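Local coordinates for Lmo0325 protein (Listeria monocytogenes EGD-e, PDB 4RYK) that is a putative transcriptional regulator of the Rgg type that probably binds DNA through an amino-terminal helix-turn-helix domain, at residues A[27-32]-A[36-41]; A[11-16]-A[69-74]; A[63-68]-A[196-201]. All blocks are in the same frame, centred on the assembly; numbering follows the deposited sequence. Where two conformers were deposited one is given.

Contact 1. Residues A[27-32]-A[36-41]; sequences EVYTGI and SYAIGF. With GLC (alpha-D-glucopyranose), chain B.
Tyr-29 meets Ala-38 and Phe-41 across the turn of the helix-turn-helix, at the junction of helices 25-29 and 35-42. It is a worked example of one aromatic side chain filling the angle between two short helices. CB starts the contact, 4.0 Å from Ala-38 CB. Tyr-29 CG then lies 3.5 Å from Ala-38 CB, the shortest approach across the contact, and CD2 of the tyrosine is only slightly farther from it. Ala-38 CB sits over one ring face, 20° off the normal through the centroid, a CH-pi contact; Val-28 CG1 covers the opposite face, so the ring is held between two aliphatic groups. Further out the partner changes: Tyr-29 CE1 lies 4.0 Å from Phe-41 CD2. At the tip, Tyr-29 OH comes in near the plane of the Phe-41 ring, at its edge, 3.7 Å from Phe-41 CD2. The hydroxyl is hydrogen-bonded to Glu-42 OE2, which gives this buried polar end a partner.

Helical geometry stops at Thr-30, and Gly-31 takes a positive phi (81°) in the turn. There Gly-31 N donates a nearly straight hydrogen bond of 2.8 Å to O6 of the bound glucose, one point of the glycan pocket. Two neighbouring helices complete the setting: Ile-14 of helix 10-20 packs on both aromatic rings, and Ile-56 of helix 50-60 touches Tyr-29.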
# COMPACT_ATOMS: atom_id res chain seq x y z
N GLU A 27 -8.66 28.48 12.12
CA GLU A 27 -9.00 27.86 10.86
C GLU A 27 -9.08 26.34 10.90
O GLU A 27 -9.74 25.74 10.08
CB GLU A 27 -8.08 28.37 9.75
CG GLU A 27 -6.73 27.74 9.65
CD GLU A 27 -5.79 28.66 8.85
OE1 GLU A 27 -5.97 28.81 7.61
OE2 GLU A 27 -4.87 29.23 9.47
N VAL A 28 -8.45 25.71 11.88
CA VAL A 28 -8.55 24.27 11.95
C VAL A 28 -9.90 23.83 12.58
O VAL A 28 -10.52 22.89 12.11
CB VAL A 28 -7.37 23.67 12.70
CG1 VAL A 28 -7.67 22.25 13.09
CG2 VAL A 28 -6.13 23.71 11.85
N TYR A 29 -10.35 24.52 13.62
CA TYR A 29 -11.43 24.02 14.45
C TYR A 29 -12.81 24.65 14.25
O TYR A 29 -13.81 24.03 14.66
CB TYR A 29 -11.04 24.10 15.92
CG TYR A 29 -9.85 23.22 16.26
CD1 TYR A 29 -9.97 21.83 16.28
CD2 TYR A 29 -8.61 23.77 16.48
CE1 TYR A 29 -8.90 21.04 16.59
CE2 TYR A 29 -7.52 22.99 16.78
CZ TYR A 29 -7.67 21.61 16.83
OH TYR A 29 -6.57 20.86 17.11
N THR A 30 -12.87 25.81 13.61
CA THR A 30 -14.09 26.55 13.47
C THR A 30 -15.13 25.74 12.72
O THR A 30 -14.84 25.17 11.68
CB THR A 30 -13.91 27.88 12.71
OG1 THR A 30 -12.98 28.68 13.40
CG2 THR A 30 -15.23 28.67 12.69
N GLY A 31 -16.32 25.67 13.30
CA GLY A 31 -17.42 24.88 12.78
C GLY A 31 -17.30 23.41 13.15
O GLY A 31 -18.19 22.63 12.86
N ILE A 32 -16.22 23.00 13.81
CA ILE A 32 -16.12 21.57 14.20
C ILE A 32 -16.34 21.46 15.70
O ILE A 32 -17.25 20.80 16.15
CB ILE A 32 -14.77 20.96 13.77
CG1 ILE A 32 -14.63 20.96 12.25
CG2 ILE A 32 -14.61 19.53 14.28
CD1 ILE A 32 -13.22 20.76 11.77
N SER A 36 -12.62 26.53 23.26
CA SER A 36 -12.02 25.97 24.45
C SER A 36 -11.98 24.46 24.39
O SER A 36 -11.11 23.83 24.98
CB SER A 36 -12.78 26.40 25.68
OG SER A 36 -14.14 26.17 25.48
N TYR A 37 -12.91 23.87 23.66
CA TYR A 37 -12.85 22.44 23.50
C TYR A 37 -11.56 22.12 22.73
O TYR A 37 -10.82 21.21 23.11
CB TYR A 37 -14.10 21.88 22.83
CG TYR A 37 -14.21 20.42 23.10
CD1 TYR A 37 -14.81 19.93 24.28
CD2 TYR A 37 -13.64 19.51 22.23
CE1 TYR A 37 -14.85 18.55 24.55
CE2 TYR A 37 -13.68 18.15 22.48
CZ TYR A 37 -14.28 17.68 23.63
OH TYR A 37 -14.27 16.31 23.78
N ALA A 38 -11.25 22.92 21.71
CA ALA A 38 -10.06 22.72 20.90
C ALA A 38 -8.76 22.86 21.74
O ALA A 38 -7.82 22.07 21.61
CB ALA A 38 -10.06 23.71 19.74
N ILE A 39 -8.74 23.85 22.60
CA ILE A 39 -7.64 24.06 23.53
C ILE A 39 -7.44 22.85 24.42
O ILE A 39 -6.34 22.36 24.55
CB ILE A 39 -7.89 25.30 24.41
CG1 ILE A 39 -7.65 26.57 23.56
CG2 ILE A 39 -6.99 25.28 25.64
CD1 ILE A 39 -8.16 27.87 24.16
N GLY A 40 -8.52 22.35 25.01
CA GLY A 40 -8.44 21.13 25.79
C GLY A 40 -7.97 19.91 25.01
O GLY A 40 -7.10 19.18 25.48
N PHE A 41 -8.54 19.71 23.83
CA PHE A 41 -8.16 18.58 22.97
C PHE A 41 -6.67 18.63 22.68
O PHE A 41 -6.01 17.61 22.74
CB PHE A 41 -8.96 18.67 21.66
CG PHE A 41 -8.50 17.76 20.57
CD1 PHE A 41 -8.57 16.37 20.71
CD2 PHE A 41 -8.08 18.29 19.35
CE1 PHE A 41 -8.18 15.54 19.68
CE2 PHE A 41 -7.69 17.46 18.32
CZ PHE A 41 -7.74 16.07 18.49
C1 GLC B . -19.65 24.45 18.36
C2 GLC B . -20.52 23.48 17.54
C3 GLC B . -20.19 23.58 16.07
C4 GLC B . -20.12 25.07 15.81
C5 GLC B . -18.69 25.38 16.28
C6 GLC B . -18.23 26.83 16.16
O2 GLC B . -20.35 22.13 17.96
O3 GLC B . -21.13 22.91 15.24
O4 GLC B . -20.44 25.36 14.45
O5 GLC B . -18.51 24.97 17.65
O6 GLC B . -16.84 26.73 15.83

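Contact 2. Residues A[11-16]-A[69-74]; sequences GELIRE and FIYRDF
Leu-13 on helix 10-20 faces Tyr-71, the last residue of helix 64-71, with their CA atoms 7.1 Å apart. These are the first and last helices of the amino-terminal helix-turn-helix domain, which belongs to the XRE-type family, and the contact illustrates how a single leucine can join the two ends of a small helical bundle. CG of Leu-13 stands anti to its backbone nitrogen (chi1 175°), which carries the forked end across to the other helix. The branches divide the work. Leu-13 CD2 reaches both Ile-70 and Tyr-71, 3.8 Å from Ile-70 CG2 and 3.7 Å from Tyr-71 CA, whereas CD1 touches Ile-70 CG2 alone, at 3.9 Å. The Tyr-71 ring offers its edge and not its face to the methyl. Phe-67, one turn earlier on helix 64-71, also touches Leu-13, and Tyr-10 meets the ring of Tyr-71 with the planes inclined at about 40°.

Immediately afterwards the helix ends. Asp-73 and Phe-74 both adopt positive phi, and Asp-73 N to Ile-70 O together with Phe-74 N to Phe-69 O follow the pattern of a Schellman motif, though both bonds are weak. The reversal lays the Phe-74 ring back over Ile-70 CA. Beyond it lies the second subunit, whose Tyr-196 stacks on Phe-69 and whose Lys-192 makes a cation-pi contact with Phe-74. On the Leu-13 side, Tyr-71 presents CD1 of its ring 3.8 Å from Leu-13 CD2.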
# COMPACT_ATOMS: atom_id res chain seq x y z
N GLY A 11 -4.55 14.66 20.25
CA GLY A 11 -4.68 16.12 20.12
C GLY A 11 -3.33 16.81 20.20
O GLY A 11 -3.11 17.83 19.56
N GLU A 12 -2.42 16.24 20.98
CA GLU A 12 -1.08 16.83 21.11
C GLU A 12 -0.35 16.72 19.79
O GLU A 12 0.31 17.66 19.38
CB GLU A 12 -0.31 16.20 22.26
CG GLU A 12 -0.77 16.76 23.60
CD GLU A 12 -0.43 15.87 24.77
OE1 GLU A 12 0.55 16.16 25.48
OE2 GLU A 12 -1.14 14.89 25.00
N LEU A 13 -0.56 15.61 19.07
CA LEU A 13 0.06 15.47 17.75
C LEU A 13 -0.60 16.41 16.71
O LEU A 13 0.09 17.01 15.88
CB LEU A 13 0.03 14.02 17.28
CG LEU A 13 0.54 13.81 15.86
CD1 LEU A 13 1.95 14.35 15.70
CD2 LEU A 13 0.55 12.32 15.56
N ILE A 14 -1.92 16.53 16.78
CA ILE A 14 -2.61 17.42 15.89
C ILE A 14 -2.04 18.83 16.07
O ILE A 14 -1.79 19.50 15.11
CB ILE A 14 -4.13 17.45 16.14
CG1 ILE A 14 -4.82 16.12 15.75
CG2 ILE A 14 -4.77 18.58 15.33
CD1 ILE A 14 -4.84 15.83 14.26
N ARG A 15 -1.84 19.24 17.31
CA ARG A 15 -1.29 20.56 17.58
C ARG A 15 0.05 20.76 16.91
O ARG A 15 0.27 21.78 16.25
CB ARG A 15 -1.17 20.75 19.09
CG ARG A 15 -0.19 21.85 19.50
CD ARG A 15 0.17 21.69 20.96
NE ARG A 15 1.00 22.80 21.39
CZ ARG A 15 2.27 22.90 21.07
NH1 ARG A 15 2.85 21.97 20.32
NH2 ARG A 15 2.91 23.94 21.48
N GLU A 16 0.93 19.79 17.05
CA GLU A 16 2.27 19.87 16.49
C GLU A 16 2.21 19.94 14.98
O GLU A 16 2.90 20.74 14.33
CB GLU A 16 3.06 18.68 16.98
CG GLU A 16 4.29 18.36 16.17
CD GLU A 16 5.05 17.15 16.72
OE1 GLU A 16 5.65 16.40 15.90
OE2 GLU A 16 5.04 16.96 17.97
N PHE A 69 0.31 6.53 11.16
CA PHE A 69 1.68 6.24 10.91
C PHE A 69 2.59 7.17 11.71
O PHE A 69 3.52 6.72 12.31
CB PHE A 69 1.99 6.33 9.41
CG PHE A 69 3.43 6.02 9.08
CD1 PHE A 69 3.90 4.71 9.14
CD2 PHE A 69 4.32 7.05 8.78
CE1 PHE A 69 5.22 4.43 8.87
CE2 PHE A 69 5.64 6.76 8.51
CZ PHE A 69 6.08 5.46 8.54
N ILE A 70 2.32 8.47 11.68
CA ILE A 70 3.07 9.48 12.46
C ILE A 70 2.91 9.21 13.94
O ILE A 70 3.87 9.16 14.68
CB ILE A 70 2.57 10.90 12.15
CG1 ILE A 70 2.78 11.20 10.68
CG2 ILE A 70 3.37 11.93 13.01
CD1 ILE A 70 2.08 12.45 10.17
N TYR A 71 1.68 8.93 14.34
CA TYR A 71 1.31 8.74 15.75
C TYR A 71 1.97 7.59 16.39
O TYR A 71 2.29 7.68 17.54
CB TYR A 71 -0.19 8.53 15.86
CG TYR A 71 -0.67 8.53 17.27
CD1 TYR A 71 -0.57 9.70 18.03
CD2 TYR A 71 -1.21 7.38 17.87
CE1 TYR A 71 -1.00 9.74 19.32
CE2 TYR A 71 -1.67 7.41 19.19
CZ TYR A 71 -1.55 8.60 19.89
OH TYR A 71 -1.96 8.75 21.18
N ARG A 72 2.19 6.49 15.66
CA ARG A 72 2.97 5.37 16.19
C ARG A 72 4.48 5.60 16.01
O ARG A 72 5.24 4.64 15.88
CB ARG A 72 2.58 4.08 15.52
CG ARG A 72 1.09 3.91 15.49
CD ARG A 72 0.65 2.49 15.62
NE ARG A 72 -0.81 2.39 15.74
CZ ARG A 72 -1.54 2.76 16.80
NH1 ARG A 72 -0.98 3.32 17.89
NH2 ARG A 72 -2.86 2.61 16.77
N ASP A 73 4.90 6.85 15.97
CA ASP A 73 6.29 7.21 15.78
C ASP A 73 6.91 6.54 14.54
O ASP A 73 7.93 5.85 14.59
CB ASP A 73 7.06 6.94 17.07
CG ASP A 73 8.43 7.54 17.04
OD1 ASP A 73 8.63 8.44 16.19
OD2 ASP A 73 9.30 7.12 17.84
N PHE A 74 6.22 6.73 13.42
CA PHE A 74 6.69 6.38 12.05
C PHE A 74 7.11 4.94 11.88
O PHE A 74 8.11 4.67 11.21
CB PHE A 74 7.82 7.31 11.56
CG PHE A 74 7.47 8.76 11.58
CD1 PHE A 74 7.69 9.54 12.72
CD2 PHE A 74 6.96 9.39 10.43
CE1 PHE A 74 7.38 10.89 12.72
CE2 PHE A 74 6.68 10.75 10.42
CZ PHE A 74 6.89 11.50 11.57

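Contact 3. Residues A[63-68]-A[196-201]; sequences PLDEFF and YDRGRL
Asp-65 holds its carboxylate out with CG anti to the backbone nitrogen (chi1 -171°), and Arg-198 answers with a chain extended from CG to NE, so the two groups approach from opposite directions. The result is a bidentate, end-on salt bridge between the helix-turn-helix domain and the TPR-like Rgg carboxy-terminal domain, and it shows how domains can be joined by one long arginine reaching a short aspartate: the nearest CA atoms, of Asp-65 and Arg-198, are 12.3 Å apart. Arg-198 NH1 gives Asp-65 OD1 an almost straight bond of 3.2 Å. Both oxygens lie near the guanidinium plane, but the carboxylate is turned 49° against it, and OD1 is met from above the carboxylate plane.

Each charged group also reaches the second subunit. Arg-198 NE forms a salt bridge with Asp-197 of that subunit, a pairing repeated in reverse, while Asp-65 OD2 is hydrogen-bonded to Tyr-196 OH of the same neighbour. The interdomain bridge is therefore part of a polar network across the dimer interface, which would tend to fix the guanidinium's rotation. In the shorter arm of the bridge, Arg-198 NH2 approaches Asp-65 OD2 from the syn side, yet tilted out of the carboxylate plane, at 2.9 Å.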
# COMPACT_ATOMS: atom_id res chain seq x y z
N PRO A 63 -4.48 12.47 5.93
CA PRO A 63 -5.41 11.32 6.00
C PRO A 63 -5.20 10.54 7.27
O PRO A 63 -4.09 10.46 7.80
CB PRO A 63 -5.02 10.46 4.77
CG PRO A 63 -4.43 11.46 3.78
CD PRO A 63 -3.75 12.53 4.64
N LEU A 64 -6.27 9.96 7.76
CA LEU A 64 -6.28 9.12 8.95
C LEU A 64 -5.12 8.13 9.01
O LEU A 64 -4.44 8.04 10.01
CB LEU A 64 -7.64 8.39 9.03
CG LEU A 64 -7.93 7.55 10.27
CD1 LEU A 64 -7.88 8.36 11.54
CD2 LEU A 64 -9.30 6.86 10.16
N ASP A 65 -4.87 7.38 7.95
CA ASP A 65 -3.85 6.37 8.03
C ASP A 65 -2.45 7.01 8.20
O ASP A 65 -1.58 6.42 8.82
CB ASP A 65 -3.84 5.54 6.75
CG ASP A 65 -2.95 4.31 6.84
OD1 ASP A 65 -3.35 3.38 7.59
OD2 ASP A 65 -1.88 4.25 6.15
N GLU A 66 -2.22 8.16 7.56
CA GLU A 66 -0.91 8.86 7.66
C GLU A 66 -0.79 9.36 9.08
O GLU A 66 0.28 9.29 9.71
CB GLU A 66 -0.80 10.02 6.66
CG GLU A 66 0.55 10.71 6.73
CD GLU A 66 0.68 11.95 5.87
OE1 GLU A 66 -0.24 12.31 5.09
OE2 GLU A 66 1.76 12.55 5.98
N PHE A 67 -1.90 9.86 9.62
CA PHE A 67 -1.85 10.35 10.98
C PHE A 67 -1.38 9.22 11.90
O PHE A 67 -0.51 9.45 12.76
CB PHE A 67 -3.21 10.90 11.44
CG PHE A 67 -3.26 11.24 12.91
CD1 PHE A 67 -3.60 10.28 13.85
CD2 PHE A 67 -2.92 12.52 13.35
CE1 PHE A 67 -3.60 10.56 15.20
CE2 PHE A 67 -2.91 12.80 14.72
CZ PHE A 67 -3.26 11.82 15.63
N PHE A 68 -1.94 8.00 11.72
CA PHE A 68 -1.56 6.94 12.60
C PHE A 68 -0.16 6.45 12.39
O PHE A 68 0.51 6.02 13.33
CB PHE A 68 -2.56 5.74 12.62
CG PHE A 68 -3.65 5.94 13.59
CD1 PHE A 68 -3.48 5.60 14.92
CD2 PHE A 68 -4.79 6.62 13.22
CE1 PHE A 68 -4.47 5.85 15.86
CE2 PHE A 68 -5.77 6.90 14.16
CZ PHE A 68 -5.61 6.51 15.48
N TYR A 196 -8.22 -2.74 -3.00
CA TYR A 196 -7.63 -2.23 -1.78
C TYR A 196 -6.10 -2.48 -1.90
O TYR A 196 -5.64 -3.61 -2.11
CB TYR A 196 -8.24 -2.93 -0.57
CG TYR A 196 -7.76 -2.50 0.81
CD1 TYR A 196 -7.54 -1.17 1.13
CD2 TYR A 196 -7.63 -3.44 1.81
CE1 TYR A 196 -7.11 -0.81 2.40
CE2 TYR A 196 -7.20 -3.09 3.07
CZ TYR A 196 -6.95 -1.78 3.36
OH TYR A 196 -6.52 -1.48 4.63
N ASP A 197 -5.32 -1.43 -1.86
CA ASP A 197 -3.87 -1.59 -2.03
C ASP A 197 -3.32 -2.68 -1.14
O ASP A 197 -2.66 -3.59 -1.64
CB ASP A 197 -3.10 -0.25 -1.89
CG ASP A 197 -3.26 0.43 -0.55
OD1 ASP A 197 -3.98 0.00 0.37
OD2 ASP A 197 -2.62 1.47 -0.42
N ARG A 198 -3.67 -2.68 0.13
CA ARG A 198 -3.13 -3.70 1.04
C ARG A 198 -3.73 -5.08 0.81
O ARG A 198 -3.05 -6.09 0.93
CB ARG A 198 -3.31 -3.26 2.50
CG ARG A 198 -2.30 -2.17 2.84
CD ARG A 198 -2.59 -1.43 4.11
NE ARG A 198 -1.72 -0.27 4.17
CZ ARG A 198 -1.90 0.77 4.97
NH1 ARG A 198 -2.87 0.79 5.85
NH2 ARG A 198 -1.08 1.82 4.88
N GLY A 199 -5.01 -5.14 0.47
CA GLY A 199 -5.67 -6.40 0.33
C GLY A 199 -5.21 -7.05 -0.93
O GLY A 199 -5.04 -8.24 -0.99
N ARG A 200 -5.01 -6.25 -1.95
CA ARG A 200 -4.57 -6.80 -3.22
C ARG A 200 -3.28 -7.62 -3.09
O ARG A 200 -3.18 -8.71 -3.64
CB ARG A 200 -4.45 -5.68 -4.23
CG ARG A 200 -3.72 -6.05 -5.50
CD ARG A 200 -3.93 -4.98 -6.54
NE ARG A 200 -3.36 -3.71 -6.16
CZ ARG A 200 -4.04 -2.60 -5.98
NH1 ARG A 200 -5.33 -2.62 -6.04
NH2 ARG A 200 -3.42 -1.48 -5.65
N LEU A 201 -2.32 -7.14 -2.35
CA LEU A 201 -1.06 -7.86 -2.25
C LEU A 201 -1.19 -9.14 -1.40
O LEU A 201 -0.56 -10.14 -1.68
CB LEU A 201 0.03 -6.96 -1.61
CG LEU A 201 0.36 -5.65 -2.38
CD1 LEU A 201 1.43 -4.80 -1.64
CD2 LEU A 201 0.85 -5.96 -3.79

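The centres of contacts 3, 2 and 1 lie about 13, 26 and 38 Å, in that order, from the centre of the chain. The centres of contacts 1 and 2, and of 2 and 3, are each about 17 Å apart. Helix 10-20 connects the first pair, with Gly-11 packed against the Phe-41 ring; helix 64-71 is shared by contacts 2 and 3, and its Phe-67 also touches Ile-14. In sequence, contact 1 falls between the two segments of contact 2, whereas contact 3 alternates with contact 2. The putative DNA-binding domain is thus linked through its last helix to the carboxy-terminal domain, beside the second subunit.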